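Local coordinates for protein-glutamine gamma-glutamyltransferase 2 (Pagrus major, PDB 1G0D) that probably catalyses calcium-dependent cross-linking of proteins, joining peptide-bound glutamine to the amino group of peptide-bound lysine or to other primary amines, at residues I105-A111 / K127-L133; T220-S225 / L354-P358; F607-V613 / V639-V645. All coordinates share one frame. Residues are numbered along the deposited sequence.

Contact 1: residues I105-A111 / K127-L133; sequences IGHYRLA and KISFHML
Two antiparallel strands, the arms of a beta hairpin in the N-terminal domain, pair here through backbone and side chains. Strands 106-111 and 128-133 approach to 4.4 Å between axes, with their directions 149° apart. The register places Gly106 opposite Met132, Tyr108 opposite Phe130 and Leu110 opposite Ile128 as hydrogen-bonded pairs, alternating with the non-hydrogen-bonded pairs His107-His131 and Arg109-Ser129, whose CA atoms lie 4.3 and 4.0 Å apart. Gly106 N donates to Met132 O (3.1 Å) and Met132 N to Gly106 O (2.8 Å); Tyr108 N reaches Phe130 O at 2.7 Å and Phe130 N reaches Tyr108 O at 2.9 Å. Leu110 N to Ile128 O (2.7 Å) is nearly straight; Ile128 N to Leu110 O (3.2 Å) is weak. Gly106 is extended with positive phi (155/-176), where a side chain would jam against the preceding carbonyl. The hairpin lies within one sheet of the N-terminal transglutaminase beta-sandwich, with strand 55-62 beside 106-115 and strand 33-35 beside 121-133. Tyr108 (m), Phe130 (p), Leu110, Ile128 and Met132 form a largely apolar face: Tyr108 CB sits over the Phe130 ring, 3.4 Å from Phe130 CZ, and Tyr108 CE1 is 3.7 Å from Met132 CB. On the other face the His107 (t) and His131 (m) rings make an offset stack, centroids 3.9 Å apart. A water bridges Arg109 NH2 (3.0 Å) and Lys127 NZ (3.3 Å).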
loop_
_atom_site.group_PDB
_atom_site.type_symbol
_atom_site.label_atom_id
_atom_site.label_comp_id
_atom_site.label_asym_id
_atom_site.label_seq_id
_atom_site.Cartn_x
_atom_site.Cartn_y
_atom_site.Cartn_z
ATOM N N ILE A 105 -20.324 5.432 9.487
ATOM C CA ILE A 105 -20.369 4.785 8.178
ATOM C C ILE A 105 -20.951 3.375 8.371
ATOM O O ILE A 105 -20.806 2.768 9.434
ATOM C CB ILE A 105 -18.957 4.724 7.512
ATOM C CG1 ILE A 105 -18.011 3.862 8.313
ATOM C CG2 ILE A 105 -18.333 6.107 7.484
ATOM C CD1 ILE A 105 -16.818 3.448 7.481
ATOM N N GLY A 106 -21.633 2.853 7.367
ATOM C CA GLY A 106 -22.191 1.534 7.547
ATOM C C GLY A 106 -23.380 1.289 6.671
ATOM O O GLY A 106 -23.730 2.131 5.839
ATOM N N HIS A 107 -24.001 0.130 6.848
ATOM C CA HIS A 107 -25.174 -0.227 6.066
ATOM C C HIS A 107 -26.404 0.042 6.892
ATOM O O HIS A 107 -26.697 -0.720 7.794
ATOM C CB HIS A 107 -25.126 -1.703 5.707
ATOM C CG HIS A 107 -26.134 -2.105 4.681
ATOM N ND1 HIS A 107 -26.704 -3.356 4.653
ATOM C CD2 HIS A 107 -26.689 -1.414 3.660
ATOM C CE1 HIS A 107 -27.571 -3.416 3.663
ATOM N NE2 HIS A 107 -27.580 -2.252 3.045
ATOM N N TYR A 108 -27.118 1.115 6.567
ATOM C CA TYR A 108 -28.311 1.511 7.296
ATOM C C TYR A 108 -29.552 0.912 6.688
ATOM O O TYR A 108 -29.568 0.590 5.509
ATOM C CB TYR A 108 -28.470 3.027 7.246
ATOM C CG TYR A 108 -27.482 3.798 8.081
ATOM C CD1 TYR A 108 -26.200 4.078 7.590
ATOM C CD2 TYR A 108 -27.829 4.286 9.336
ATOM C CE1 TYR A 108 -25.281 4.839 8.323
ATOM C CE2 TYR A 108 -26.920 5.048 10.082
ATOM C CZ TYR A 108 -25.642 5.323 9.556
ATOM O OH TYR A 108 -24.730 6.103 10.241
ATOM N N ARG A 109 -30.602 0.768 7.487
ATOM C CA ARG A 109 -31.857 0.263 6.958
ATOM C C ARG A 109 -32.828 1.312 7.406
ATOM O O ARG A 109 -32.921 1.594 8.588
ATOM C CB ARG A 109 -32.221 -1.107 7.535
ATOM C CG ARG A 109 -32.024 -2.292 6.513
ATOM C CD ARG A 109 -30.729 -3.154 6.741
ATOM N NE ARG A 109 -30.543 -3.482 8.164
ATOM C CZ ARG A 109 -29.377 -3.496 8.820
ATOM N NH1 ARG A 109 -28.238 -3.209 8.192
ATOM N NH2 ARG A 109 -29.363 -3.724 10.134
ATOM N N LEU A 110 -33.529 1.910 6.446
ATOM C CA LEU A 110 -34.476 2.992 6.718
ATOM C C LEU A 110 -35.927 2.611 6.853
ATOM O O LEU A 110 -36.530 2.063 5.927
ATOM C CB LEU A 110 -34.399 4.063 5.622
ATOM C CG LEU A 110 -34.581 5.559 5.951
ATOM C CD1 LEU A 110 -35.606 6.169 5.047
ATOM C CD2 LEU A 110 -34.994 5.749 7.353
ATOM N N ALA A 111 -36.495 2.976 7.993
ATOM C CA ALA A 111 -37.886 2.711 8.258
ATOM C C ALA A 111 -38.718 3.996 8.249
ATOM O O ALA A 111 -38.620 4.798 9.177
ATOM C CB ALA A 111 -38.024 2.022 9.591
ATOM N N LYS A 127 -38.634 -1.271 4.627
ATOM C CA LYS A 127 -37.334 -0.795 5.079
ATOM C C LYS A 127 -36.302 -0.941 3.949
ATOM O O LYS A 127 -35.948 -2.048 3.574
ATOM C CB LYS A 127 -36.899 -1.594 6.325
ATOM C CG LYS A 127 -36.218 -0.783 7.450
ATOM C CD LYS A 127 -36.368 -1.458 8.834
ATOM C CE LYS A 127 -35.117 -2.275 9.221
ATOM N NZ LYS A 127 -35.064 -2.647 10.678
ATOM N N ILE A 128 -35.847 0.177 3.389
ATOM C CA ILE A 128 -34.836 0.143 2.339
ATOM C C ILE A 128 -33.503 0.448 2.954
ATOM O O ILE A 128 -33.397 1.222 3.889
ATOM C CB ILE A 128 -35.082 1.161 1.246
ATOM C CG1 ILE A 128 -35.082 2.566 1.817
ATOM C CG2 ILE A 128 -36.380 0.825 0.553
ATOM C CD1 ILE A 128 -34.362 3.490 0.973
ATOM N N SER A 129 -32.462 -0.161 2.432
ATOM C CA SER A 129 -31.167 0.072 3.021
ATOM C C SER A 129 -30.251 0.868 2.120
ATOM O O SER A 129 -30.498 1.025 0.921
ATOM C CB SER A 129 -30.528 -1.264 3.375
ATOM O OG SER A 129 -30.075 -1.877 2.191
ATOM N N PHE A 130 -29.200 1.394 2.722
ATOM C CA PHE A 130 -28.222 2.170 1.987
ATOM C C PHE A 130 -26.891 2.113 2.753
ATOM O O PHE A 130 -26.854 1.706 3.928
ATOM C CB PHE A 130 -28.728 3.626 1.775
ATOM C CG PHE A 130 -28.916 4.429 3.052
ATOM C CD1 PHE A 130 -27.829 5.080 3.664
ATOM C CD2 PHE A 130 -30.167 4.517 3.655
ATOM C CE1 PHE A 130 -27.985 5.787 4.843
ATOM C CE2 PHE A 130 -30.321 5.224 4.837
ATOM C CZ PHE A 130 -29.228 5.857 5.432
ATOM N N HIS A 131 -25.803 2.480 2.088
ATOM C CA HIS A 131 -24.499 2.472 2.717
ATOM C C HIS A 131 -23.972 3.879 2.868
ATOM O O HIS A 131 -24.228 4.735 2.040
ATOM C CB HIS A 131 -23.538 1.676 1.877
ATOM C CG HIS A 131 -23.727 0.202 1.982
ATOM N ND1 HIS A 131 -24.533 -0.505 1.118
ATOM C CD2 HIS A 131 -23.177 -0.709 2.815
ATOM C CE1 HIS A 131 -24.468 -1.790 1.413
ATOM N NE2 HIS A 131 -23.652 -1.940 2.440
ATOM N N MET A 132 -23.224 4.113 3.926
ATOM C CA MET A 132 -22.679 5.432 4.178
ATOM C C MET A 132 -21.152 5.382 4.292
ATOM O O MET A 132 -20.609 4.605 5.077
ATOM C CB MET A 132 -23.277 5.982 5.464
ATOM C CG MET A 132 -22.696 7.309 5.872
ATOM S SD MET A 132 -23.601 8.686 5.137
ATOM C CE MET A 132 -25.134 8.623 6.045
ATOM N N LEU A 133 -20.480 6.221 3.510
ATOM C CA LEU A 133 -19.017 6.321 3.468
ATOM C C LEU A 133 -18.511 7.685 4.012
ATOM O O LEU A 133 -19.289 8.572 4.327
ATOM C CB LEU A 133 -18.537 6.174 2.016
ATOM C CG LEU A 133 -18.664 4.881 1.202
ATOM C CD1 LEU A 133 -19.294 3.756 1.978
ATOM C CD2 LEU A 133 -19.435 5.201 0.002
HETATM O O HOH W 1 -32.160 -3.998 11.314
#

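Contact 2: residues T220-S225 / L354-P358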
loop_
_atom_site.group_PDB
_atom_site.type_symbol
_atom_site.label_atom_id
_atom_site.label_comp_id
_atom_site.label_asym_id
_atom_site.label_seq_id
_atom_site.Cartn_x
_atom_site.Cartn_y
_atom_site.Cartn_z
ATOM N N THR A 220 -5.987 -1.041 9.261
ATOM C CA THR A 220 -4.566 -1.334 9.236
ATOM C C THR A 220 -4.232 -2.601 10.024
ATOM O O THR A 220 -3.332 -3.379 9.659
ATOM C CB THR A 220 -3.804 -0.173 9.797
ATOM O OG1 THR A 220 -3.982 0.934 8.924
ATOM C CG2 THR A 220 -2.339 -0.459 9.856
ATOM N N ALA A 221 -4.984 -2.825 11.097
ATOM C CA ALA A 221 -4.756 -3.984 11.949
ATOM C C ALA A 221 -5.234 -5.301 11.340
ATOM O O ALA A 221 -4.604 -6.351 11.538
ATOM C CB ALA A 221 -5.410 -3.753 13.296
ATOM N N MET A 222 -6.327 -5.252 10.587
ATOM C CA MET A 222 -6.891 -6.461 9.978
ATOM C C MET A 222 -6.202 -6.972 8.715
ATOM O O MET A 222 -6.335 -8.154 8.364
ATOM C CB MET A 222 -8.365 -6.237 9.683
ATOM C CG MET A 222 -9.199 -6.100 10.938
ATOM S SD MET A 222 -9.675 -7.718 11.567
ATOM C CE MET A 222 -10.058 -8.594 9.949
ATOM N N VAL A 223 -5.477 -6.090 8.029
ATOM C CA VAL A 223 -4.801 -6.487 6.793
ATOM C C VAL A 223 -3.821 -7.624 6.967
ATOM O O VAL A 223 -3.764 -8.518 6.128
ATOM C CB VAL A 223 -4.098 -5.304 6.136
ATOM C CG1 VAL A 223 -3.357 -5.749 4.868
ATOM C CG2 VAL A 223 -5.130 -4.268 5.807
ATOM N N ASN A 224 -3.048 -7.607 8.043
ATOM C CA ASN A 224 -2.129 -8.698 8.255
ATOM C C ASN A 224 -1.967 -9.117 9.699
ATOM O O ASN A 224 -2.120 -10.279 10.021
ATOM C CB ASN A 224 -0.764 -8.367 7.675
ATOM C CG ASN A 224 0.280 -9.419 8.011
ATOM O OD1 ASN A 224 1.379 -9.112 8.461
ATOM N ND2 ASN A 224 -0.066 -10.671 7.789
ATOM N N SER A 225 -1.682 -8.173 10.581
ATOM C CA SER A 225 -1.447 -8.522 11.971
ATOM C C SER A 225 -2.447 -9.470 12.617
ATOM O O SER A 225 -2.044 -10.313 13.433
ATOM C CB SER A 225 -1.308 -7.261 12.830
ATOM O OG SER A 225 -2.560 -6.847 13.313
ATOM N N LEU A 354 -0.017 4.861 8.363
ATOM C CA LEU A 354 -0.657 3.605 8.785
ATOM C C LEU A 354 0.220 2.468 8.173
ATOM O O LEU A 354 0.283 2.294 6.945
ATOM C CB LEU A 354 -2.070 3.522 8.202
ATOM C CG LEU A 354 -3.322 3.802 9.026
ATOM C CD1 LEU A 354 -2.946 4.204 10.385
ATOM C CD2 LEU A 354 -4.130 4.871 8.397
ATOM N N ASP A 355 0.912 1.709 9.006
ATOM C CA ASP A 355 1.752 0.644 8.493
ATOM C C ASP A 355 1.119 -0.693 8.854
ATOM O O ASP A 355 1.093 -1.082 10.018
ATOM C CB ASP A 355 3.144 0.775 9.091
ATOM C CG ASP A 355 4.185 -0.006 8.323
ATOM O OD1 ASP A 355 3.808 -0.803 7.446
ATOM O OD2 ASP A 355 5.386 0.177 8.596
ATOM N N PRO A 356 0.575 -1.413 7.849
ATOM C CA PRO A 356 -0.061 -2.714 8.129
ATOM C C PRO A 356 0.931 -3.836 8.526
ATOM O O PRO A 356 0.536 -4.834 9.155
ATOM C CB PRO A 356 -0.819 -3.039 6.829
ATOM C CG PRO A 356 -0.658 -1.810 5.915
ATOM C CD PRO A 356 0.530 -1.068 6.411
ATOM N N THR A 357 2.199 -3.657 8.131
ATOM C CA THR A 357 3.269 -4.586 8.418
ATOM C C THR A 357 3.560 -4.580 9.908
ATOM O O THR A 357 3.946 -3.547 10.478
ATOM C CB THR A 357 4.527 -4.215 7.664
ATOM O OG1 THR A 357 4.246 -4.139 6.253
ATOM C CG2 THR A 357 5.586 -5.268 7.901
ATOM N N PRO A 358 3.379 -5.740 10.563
ATOM C CA PRO A 358 3.631 -5.786 12.005
ATOM C C PRO A 358 5.034 -5.341 12.352
ATOM O O PRO A 358 5.957 -5.453 11.542
ATOM C CB PRO A 358 3.331 -7.252 12.399
ATOM C CG PRO A 358 2.413 -7.765 11.293
ATOM C CD PRO A 358 2.941 -7.054 10.043
#
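Leu354, on strand 350-355, directs its CA-to-CB bond toward the last turn of helix 212-223, where Leu354 CG comes within 2.9 Å of Thr220 OG1. That hydroxyl is held by its own helix, through a hydrogen bond with Gly216 O. Asp355 turns its CA-to-CB bond away from the helix and meets it through the main chain, Asp355 O lying 3.5 Å from Thr220 CG2. Pro356 supplies the broadest surface of its segment: Thr220 CG2 lies 3.6 Å from Pro356 CA, and Val223 CB packs 4.0 Å from Pro356 CB. The CA-to-CB bond of Thr357 is directed away from the helix, and Thr357 N makes a weak hydrogen bond to Asp355 OD1 (3.3 Å). At Pro358 the chain meets Asn224 and Ser225, with Pro358 CD 3.0 Å from Asn224 OD1 and Pro358 CG 4.1 Å from Ser225 CB. Asn224 ND2 is hydrogen-bonded to Leu232 O, and Ser225 OG donates to Ala221 O at 2.8 Å. Segment 220-225 thus packs by van der Waals contact behind the strand bearing Asp355, whose OD2 is hydrogen-bonded to His332 NE2; with Cys272 these residues form the papain-like Cys-His-Asp catalytic triad of the transglutaminase core.

Contact 3: residues F607-V613 / V639-V645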
loop_
_atom_site.group_PDB
_atom_site.type_symbol
_atom_site.label_atom_id
_atom_site.label_comp_id
_atom_site.label_asym_id
_atom_site.label_seq_id
_atom_site.Cartn_x
_atom_site.Cartn_y
_atom_site.Cartn_z
ATOM N N PHE A 607 6.592 -11.917 -24.980
ATOM C CA PHE A 607 7.963 -11.632 -24.535
ATOM C C PHE A 607 8.923 -12.700 -25.048
ATOM O O PHE A 607 8.512 -13.658 -25.683
ATOM C CB PHE A 607 8.045 -11.463 -22.985
ATOM C CG PHE A 607 8.294 -12.743 -22.203
ATOM C CD1 PHE A 607 9.562 -13.032 -21.707
ATOM C CD2 PHE A 607 7.243 -13.608 -21.888
ATOM C CE1 PHE A 607 9.786 -14.155 -20.908
ATOM C CE2 PHE A 607 7.451 -14.735 -21.089
ATOM C CZ PHE A 607 8.736 -15.003 -20.598
ATOM N N THR A 608 10.209 -12.499 -24.807
ATOM C CA THR A 608 11.219 -13.449 -25.240
ATOM C C THR A 608 12.001 -13.988 -24.061
ATOM O O THR A 608 12.567 -13.232 -23.298
ATOM C CB THR A 608 12.229 -12.794 -26.213
ATOM O OG1 THR A 608 11.598 -12.539 -27.474
ATOM C CG2 THR A 608 13.402 -13.716 -26.448
ATOM N N ASN A 609 12.028 -15.301 -23.916
ATOM C CA ASN A 609 12.782 -15.944 -22.852
ATOM C C ASN A 609 14.249 -15.466 -22.853
ATOM O O ASN A 609 14.984 -15.720 -23.793
ATOM C CB ASN A 609 12.736 -17.444 -23.083
ATOM C CG ASN A 609 13.399 -18.219 -21.990
ATOM O OD1 ASN A 609 13.916 -17.642 -21.037
ATOM N ND2 ASN A 609 13.391 -19.546 -22.119
ATOM N N PRO A 610 14.682 -14.738 -21.812
ATOM C CA PRO A 610 16.072 -14.260 -21.757
ATOM C C PRO A 610 16.969 -15.346 -21.122
ATOM O O PRO A 610 18.196 -15.205 -21.006
ATOM C CB PRO A 610 15.981 -13.034 -20.859
ATOM C CG PRO A 610 14.964 -13.437 -19.865
ATOM C CD PRO A 610 13.934 -14.298 -20.625
ATOM N N LEU A 611 16.322 -16.425 -20.699
ATOM C CA LEU A 611 16.990 -17.543 -20.071
ATOM C C LEU A 611 17.365 -18.630 -21.083
ATOM O O LEU A 611 16.573 -19.018 -21.939
ATOM C CB LEU A 611 16.072 -18.130 -19.002
ATOM C CG LEU A 611 16.365 -17.793 -17.553
ATOM C CD1 LEU A 611 16.596 -16.331 -17.388
ATOM C CD2 LEU A 611 15.221 -18.306 -16.714
ATOM N N PRO A 612 18.596 -19.128 -20.995
ATOM C CA PRO A 612 19.025 -20.178 -21.913
ATOM C C PRO A 612 18.503 -21.507 -21.354
ATOM O O PRO A 612 19.139 -22.549 -21.469
ATOM C CB PRO A 612 20.544 -20.079 -21.869
ATOM C CG PRO A 612 20.832 -19.585 -20.462
ATOM C CD PRO A 612 19.652 -18.750 -20.038
ATOM N N VAL A 613 17.326 -21.450 -20.743
ATOM C CA VAL A 613 16.697 -22.614 -20.147
ATOM C C VAL A 613 15.249 -22.563 -20.548
ATOM O O VAL A 613 14.717 -21.497 -20.788
ATOM C CB VAL A 613 16.693 -22.534 -18.604
ATOM C CG1 VAL A 613 16.729 -23.912 -18.013
ATOM C CG2 VAL A 613 17.856 -21.709 -18.108
ATOM N N VAL A 639 8.406 -22.765 -22.802
ATOM C CA VAL A 639 9.028 -21.786 -23.652
ATOM C C VAL A 639 10.478 -22.158 -23.813
ATOM O O VAL A 639 11.199 -22.314 -22.835
ATOM C CB VAL A 639 8.820 -20.339 -23.056
ATOM C CG1 VAL A 639 9.508 -19.282 -23.931
ATOM C CG2 VAL A 639 7.319 -20.050 -22.954
ATOM N N ALA A 640 10.899 -22.339 -25.055
ATOM C CA ALA A 640 12.285 -22.699 -25.296
ATOM C C ALA A 640 13.257 -21.615 -24.880
ATOM O O ALA A 640 12.909 -20.433 -24.820
ATOM C CB ALA A 640 12.506 -23.041 -26.762
ATOM N N PRO A 641 14.505 -22.012 -24.583
ATOM C CA PRO A 641 15.519 -21.038 -24.180
ATOM C C PRO A 641 15.558 -19.937 -25.232
ATOM O O PRO A 641 15.590 -20.221 -26.414
ATOM C CB PRO A 641 16.806 -21.853 -24.164
ATOM C CG PRO A 641 16.364 -23.258 -23.984
ATOM C CD PRO A 641 15.031 -23.389 -24.621
ATOM N N SER A 642 15.536 -18.683 -24.809
ATOM C CA SER A 642 15.569 -17.563 -25.750
ATOM C C SER A 642 14.408 -17.551 -26.760
ATOM O O SER A 642 14.489 -16.898 -27.803
ATOM C CB SER A 642 16.905 -17.549 -26.504
ATOM O OG SER A 642 17.976 -17.859 -25.637
ATOM N N GLY A 643 13.325 -18.253 -26.450
ATOM C CA GLY A 643 12.196 -18.271 -27.365
ATOM C C GLY A 643 11.106 -17.264 -27.034
ATOM O O GLY A 643 10.878 -16.958 -25.865
ATOM N N LYS A 644 10.425 -16.746 -28.054
ATOM C CA LYS A 644 9.349 -15.779 -27.826
ATOM C C LYS A 644 8.020 -16.437 -27.457
ATOM O O LYS A 644 7.604 -17.399 -28.094
ATOM C CB LYS A 644 9.129 -14.889 -29.058
ATOM C CG LYS A 644 7.972 -13.885 -28.899
ATOM C CD LYS A 644 7.735 -13.057 -30.155
ATOM C CE LYS A 644 8.876 -12.038 -30.388
ATOM N NZ LYS A 644 8.828 -11.307 -31.712
ATOM N N VAL A 645 7.375 -15.901 -26.417
ATOM C CA VAL A 645 6.084 -16.372 -25.912
ATOM C C VAL A 645 5.030 -15.403 -26.359
ATOM O O VAL A 645 5.274 -14.201 -26.412
ATOM C CB VAL A 645 6.049 -16.378 -24.396
ATOM C CG1 VAL A 645 5.106 -17.431 -23.911
ATOM C CG2 VAL A 645 7.415 -16.615 -23.864
#
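Segment 607-613 runs out of strand 601-608 into a loop, while 639-645 passes through a turn into strand 644-651, antiparallel to the first. Phe607 and Val645 form a hydrogen-bonded pair, with Phe607 N to Val645 O at 3.0 Å and Val645 N to Phe607 O at 2.6 Å; Thr608 and Lys644 follow as a non-hydrogen-bonded pair, their CA atoms 4.0 Å apart. The pairing runs one step further, as Asn609 N donates to Gly643 O (2.8 Å). Opposite, Ala640 to Gly643 make a type II beta turn closed by Gly643 N to Ala640 O (2.8 Å), and Ser642 N from within this turn reaches Leu611 O at 3.1 Å. The contact lies at one end of the C-terminal immunoglobulin-like beta-sandwich, where strand 601-608 ends and strand 644-651 begins. Asn609 is the polar hub: Asn609 OD1 accepts from Leu611 N (2.7 Å) in an Asx turn, while Asn609 ND2 donates to Val613 O (2.7 Å) and across to Ala640 O (2.9 Å), so one amide pins both loops. Asn609 CB also lies 3.8 Å from Val639 CG1. Pro641 CB packs 3.3 Å from Pro612 C at the exposed side. On the buried side Phe607 CE2 touches Val645 CG2 at 3.4 Å, and the Phe607 ring also meets that of Phe665.

Overall arrangement
From the N terminus the three contacts come in series, none crossing or enclosing another. Contact 1 closes an excursion of 15 residues, the outer part of the hairpin 106-115/121-133, and helix 184-193 of the following part of the chain touches its Ile105 end. Contact 2 spans 128 residues of the catalytic core, bringing helix 212-223 to the sheet that carries two of the triad residues. Contact 3 closes 25 residues. Centres of contacts 1 and 2 are 28 Å apart, those of 2 and 3 39 Å, and those of 1 and 3 54 Å; each lies within a different part of the fold: the N-terminal sandwich, the catalytic core and the C-terminal immunoglobulin-like domain.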